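Local coordinates for amyloid-like protein 1 (Homo sapiens, PDB 3PMR) that binds heparin and probably serves in cell adhesion, its E2 domain pairing with a second copy in a mode of dimerization shared with APP, at the interface of chains A and B. Sequence-based numbering; all coordinates share one arbitrary frame. Chains: chain A/B, Amyloid-like protein 1.

Contact 1: the interface of chains A and B. Residues chain A 151, 166, 169-170, 173; chain B 49, 52-53.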
loop_
_atom_site.group_PDB
_atom_site.type_symbol
_atom_site.label_atom_id
_atom_site.label_comp_id
_atom_site.label_asym_id
_atom_site.label_seq_id
_atom_site.Cartn_x
_atom_site.Cartn_y
_atom_site.Cartn_z
ATOM N N TYR A 151 11.856 -5.735 -6.536
ATOM C CA TYR A 151 12.958 -6.003 -5.616
ATOM C C TYR A 151 12.999 -4.959 -4.497
ATOM O O TYR A 151 13.144 -5.302 -3.320
ATOM C CB TYR A 151 14.282 -6.003 -6.388
ATOM C CG TYR A 151 15.521 -6.255 -5.549
ATOM C CD1 TYR A 151 15.546 -7.253 -4.568
ATOM C CD2 TYR A 151 16.687 -5.523 -5.772
ATOM C CE1 TYR A 151 16.710 -7.509 -3.829
ATOM C CE2 TYR A 151 17.848 -5.771 -5.046
ATOM C CZ TYR A 151 17.854 -6.756 -4.083
ATOM O OH TYR A 151 19.002 -6.959 -3.363
ATOM N N ARG A 166 18.074 -11.676 -5.292
ATOM C CA ARG A 166 19.263 -11.083 -5.898
ATOM C C ARG A 166 19.659 -11.629 -7.270
ATOM O O ARG A 166 19.786 -10.871 -8.230
ATOM C CB ARG A 166 20.450 -11.201 -4.935
ATOM C CG ARG A 166 20.246 -10.450 -3.625
ATOM C CD ARG A 166 21.437 -10.624 -2.695
ATOM N NE ARG A 166 21.139 -10.138 -1.353
ATOM C CZ ARG A 166 21.872 -10.416 -0.280
ATOM N NH1 ARG A 166 22.956 -11.174 -0.402
ATOM N NH2 ARG A 166 21.504 -9.966 0.913
ATOM N N VAL A 169 16.904 -11.076 -10.094
ATOM C CA VAL A 169 16.830 -9.710 -10.605
ATOM C C VAL A 169 18.038 -9.447 -11.516
ATOM O O VAL A 169 17.911 -8.839 -12.578
ATOM C CB VAL A 169 16.829 -8.672 -9.450
ATOM C CG1 VAL A 169 16.852 -7.267 -10.013
ATOM C CG2 VAL A 169 15.598 -8.868 -8.571
ATOM N N HIS A 170 19.204 -9.914 -11.069
ATOM C CA HIS A 170 20.474 -9.766 -11.784
ATOM C C HIS A 170 20.333 -10.370 -13.190
ATOM O O HIS A 170 20.677 -9.748 -14.201
ATOM C CB HIS A 170 21.586 -10.478 -10.989
ATOM C CG HIS A 170 22.949 -10.309 -11.576
ATOM N ND1 HIS A 170 23.422 -9.089 -12.005
ATOM C CD2 HIS A 170 23.929 -11.205 -11.839
ATOM C CE1 HIS A 170 24.630 -9.242 -12.516
ATOM N NE2 HIS A 170 24.961 -10.517 -12.428
ATOM N N LEU A 173 17.505 -8.547 -15.429
ATOM C CA LEU A 173 17.998 -7.266 -15.916
ATOM C C LEU A 173 18.934 -7.477 -17.118
ATOM O O LEU A 173 18.887 -6.715 -18.074
ATOM C CB LEU A 173 18.694 -6.498 -14.789
ATOM C CG LEU A 173 17.728 -5.970 -13.710
ATOM C CD1 LEU A 173 18.505 -5.326 -12.558
ATOM C CD2 LEU A 173 16.790 -4.944 -14.350
ATOM N N MET B 49 23.552 -3.428 -9.873
ATOM C CA MET B 49 23.361 -4.594 -10.736
ATOM C C MET B 49 24.216 -4.484 -11.993
ATOM O O MET B 49 24.737 -5.480 -12.487
ATOM C CB MET B 49 21.879 -4.746 -11.117
ATOM C CG MET B 49 20.972 -5.229 -9.961
ATOM S SD MET B 49 21.249 -6.955 -9.458
ATOM C CE MET B 49 20.139 -7.101 -8.030
ATOM N N TRP B 52 27.774 -5.191 -11.053
ATOM C CA TRP B 52 27.867 -6.628 -10.847
ATOM C C TRP B 52 27.987 -7.371 -12.187
ATOM O O TRP B 52 28.808 -8.275 -12.325
ATOM C CB TRP B 52 26.632 -7.107 -10.086
ATOM C CG TRP B 52 26.713 -8.505 -9.594
ATOM C CD1 TRP B 52 27.798 -9.335 -9.626
ATOM C CD2 TRP B 52 25.653 -9.250 -8.990
ATOM N NE1 TRP B 52 27.476 -10.557 -9.080
ATOM C CE2 TRP B 52 26.164 -10.529 -8.682
ATOM C CE3 TRP B 52 24.314 -8.956 -8.673
ATOM C CZ2 TRP B 52 25.381 -11.522 -8.081
ATOM C CZ3 TRP B 52 23.538 -9.945 -8.074
ATOM C CH2 TRP B 52 24.076 -11.213 -7.783
ATOM N N ALA B 53 27.168 -7.001 -13.166
ATOM C CA ALA B 53 27.222 -7.649 -14.475
ATOM C C ALA B 53 28.610 -7.462 -15.109
ATOM O O ALA B 53 29.227 -8.426 -15.562
ATOM C CB ALA B 53 26.136 -7.076 -15.392
#
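In the helical E2 domain, a dimerizing domain of the APP family, A:His170 on helix 166-187 lays its imidazole against the indole of B:Trp52 on helix 26-56. The two rings stack nearly parallel, their planes 11° apart, and the centroid of the imidazole stands 3.8 Å from that of the six-membered indole ring. The overlap is offset: B:Trp52 CE3 sits over the rim of the imidazole, while A:His170 CD2 lies over the middle of the indole. CG of the histidine points away from its backbone N (chi1 -176°), carrying the ring out from helix 166-187 toward the partner. The outer edge of the imidazole then reaches the backbone of helix 26-56, where A:His170 CE1 comes within 3.6 Å of B:Ala53 CA. Alanine suits this place because its short side chain lets the ring come so near the helix.

B:Met49, one turn before B:Ala53, buries 70 Å² against chain A and packs beside the stack. Methionine suits the place as an unbranched, flexible chain that can bend, here at chi2 (-69°), which brings different atoms against different partners. B:Met49 CG rests 3.6 Å from A:Leu173 CD1, one branch of the leucine, and the two side chains meet at about a right angle. Farther along, the sulfur SD lies 3.7 Å from A:His170 CA, over the root of the stacked residue. The terminal methyl CE enters between helices of chain A, 3.8 Å from A:Val169 CG1 and 4.0 Å from CE2 on the ring of A:Tyr151, which belongs to helix 126-157.

Contact 2: the interface of chains A and B. Residues chain A 166-167; chain B 52, 75, 78.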
loop_
_atom_site.group_PDB
_atom_site.type_symbol
_atom_site.label_atom_id
_atom_site.label_comp_id
_atom_site.label_asym_id
_atom_site.label_seq_id
_atom_site.Cartn_x
_atom_site.Cartn_y
_atom_site.Cartn_z
ATOM N N ARG A 166 18.074 -11.676 -5.292
ATOM C CA ARG A 166 19.263 -11.083 -5.898
ATOM C C ARG A 166 19.659 -11.629 -7.270
ATOM O O ARG A 166 19.786 -10.871 -8.230
ATOM C CB ARG A 166 20.450 -11.201 -4.935
ATOM C CG ARG A 166 20.246 -10.450 -3.625
ATOM C CD ARG A 166 21.437 -10.624 -2.695
ATOM N NE ARG A 166 21.139 -10.138 -1.353
ATOM C CZ ARG A 166 21.872 -10.416 -0.280
ATOM N NH1 ARG A 166 22.956 -11.174 -0.402
ATOM N NH2 ARG A 166 21.504 -9.966 0.913
ATOM N N PHE A 167 19.853 -12.938 -7.349
ATOM C CA PHE A 167 20.256 -13.585 -8.589
ATOM C C PHE A 167 19.225 -13.476 -9.700
ATOM O O PHE A 167 19.581 -13.259 -10.853
ATOM C CB PHE A 167 20.607 -15.054 -8.322
ATOM C CG PHE A 167 21.991 -15.248 -7.771
ATOM C CD1 PHE A 167 23.108 -14.954 -8.552
ATOM C CD2 PHE A 167 22.186 -15.684 -6.462
ATOM C CE1 PHE A 167 24.399 -15.089 -8.033
ATOM C CE2 PHE A 167 23.474 -15.821 -5.934
ATOM C CZ PHE A 167 24.582 -15.522 -6.722
ATOM N N TRP B 52 27.774 -5.191 -11.053
ATOM C CA TRP B 52 27.867 -6.628 -10.847
ATOM C C TRP B 52 27.987 -7.371 -12.187
ATOM O O TRP B 52 28.808 -8.275 -12.325
ATOM C CB TRP B 52 26.632 -7.107 -10.086
ATOM C CG TRP B 52 26.713 -8.505 -9.594
ATOM C CD1 TRP B 52 27.798 -9.335 -9.626
ATOM C CD2 TRP B 52 25.653 -9.250 -8.990
ATOM N NE1 TRP B 52 27.476 -10.557 -9.080
ATOM C CE2 TRP B 52 26.164 -10.529 -8.682
ATOM C CE3 TRP B 52 24.314 -8.956 -8.673
ATOM C CZ2 TRP B 52 25.381 -11.522 -8.081
ATOM C CZ3 TRP B 52 23.538 -9.945 -8.074
ATOM C CH2 TRP B 52 24.076 -11.213 -7.783
ATOM N N GLN B 75 27.269 -9.479 -3.131
ATOM C CA GLN B 75 26.234 -9.988 -2.228
ATOM C C GLN B 75 26.209 -9.095 -1.008
ATOM O O GLN B 75 25.153 -8.775 -0.463
ATOM C CB GLN B 75 26.547 -11.413 -1.765
ATOM C CG GLN B 75 26.405 -12.481 -2.855
ATOM C CD GLN B 75 24.987 -12.548 -3.431
ATOM O OE1 GLN B 75 24.014 -12.408 -2.692
ATOM N NE2 GLN B 75 24.865 -12.783 -4.748
ATOM N N LEU B 78 24.669 -5.663 -1.730
ATOM C CA LEU B 78 23.218 -5.772 -1.821
ATOM C C LEU B 78 22.605 -6.006 -0.435
ATOM O O LEU B 78 21.467 -5.630 -0.184
ATOM C CB LEU B 78 22.821 -6.903 -2.767
ATOM C CG LEU B 78 23.046 -6.637 -4.264
ATOM C CD1 LEU B 78 22.789 -7.929 -5.046
ATOM C CD2 LEU B 78 22.138 -5.515 -4.747
#
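A:Arg166, the first residue of helix 166-187, donates a hydrogen bond from its guanidinium NH1 to the amide oxygen OE1 of B:Gln75 on helix 64-119, 2.8 Å away. The bond is fairly straight, 166° at the hydrogen, and the acceptor lies in the guanidinium plane. On the glutamine side the donor is slightly tilted from the plane of the amide, and the guanidinium and amide planes are turned 32° from each other. The arginine runs extended from CG to NE, carrying its guanidinium across to helix 64-119.

The aliphatic stem of the arginine has an apolar neighbour in B:Leu78, also on helix 64-119. The leucine side chain lies antiparallel alongside this stem, and its CD1 touches A:Arg166 CD at 3.8 Å. Arginine suits the place because one residue can pack along a leucine and still reach a polar acceptor.

The other end of the B:Gln75 amide turns toward A:Phe167, whose ring is poorly ordered, so its contacts are less certain. As modelled, B:Gln75 NE2 lies 3.4 Å from A:Phe167 CZ, with ring and amide moderately inclined. The glutamine chain bends at chi2 (-60°), folding its amide in between arginine and phenylalanine; a carboxamide can accept from the one and lay its nitrogen by the other.

Beside NE2, on the same face of the phenyl ring, the outer edge of the benzene part of the B:Trp52 indole (CZ2 and CH2) stands over the CD1-CE1 rim, the two side chains crossing at about a right angle. As modelled, A:Phe167 CE1 is 3.7 Å from B:Trp52 CZ2.

The centres of the C-alpha atoms of contact 1 and contact 2 are about 6 Å apart, making them adjoining parts of one surface. A:Arg166 and B:Trp52 belong to both. Helix 166-187 of chain A supplies most of its side, with helix 126-157 adding to contact 1; in chain B, helix 26-56 serves both contacts and helix 64-119 joins in contact 2. The first turns of helix 166-187 thus touch two helices of the partner, which probably helps to set the orientation of one subunit against the other. Each contact recurs with the chains exchanged, consistent with the dimerization APLP1 shares with APP.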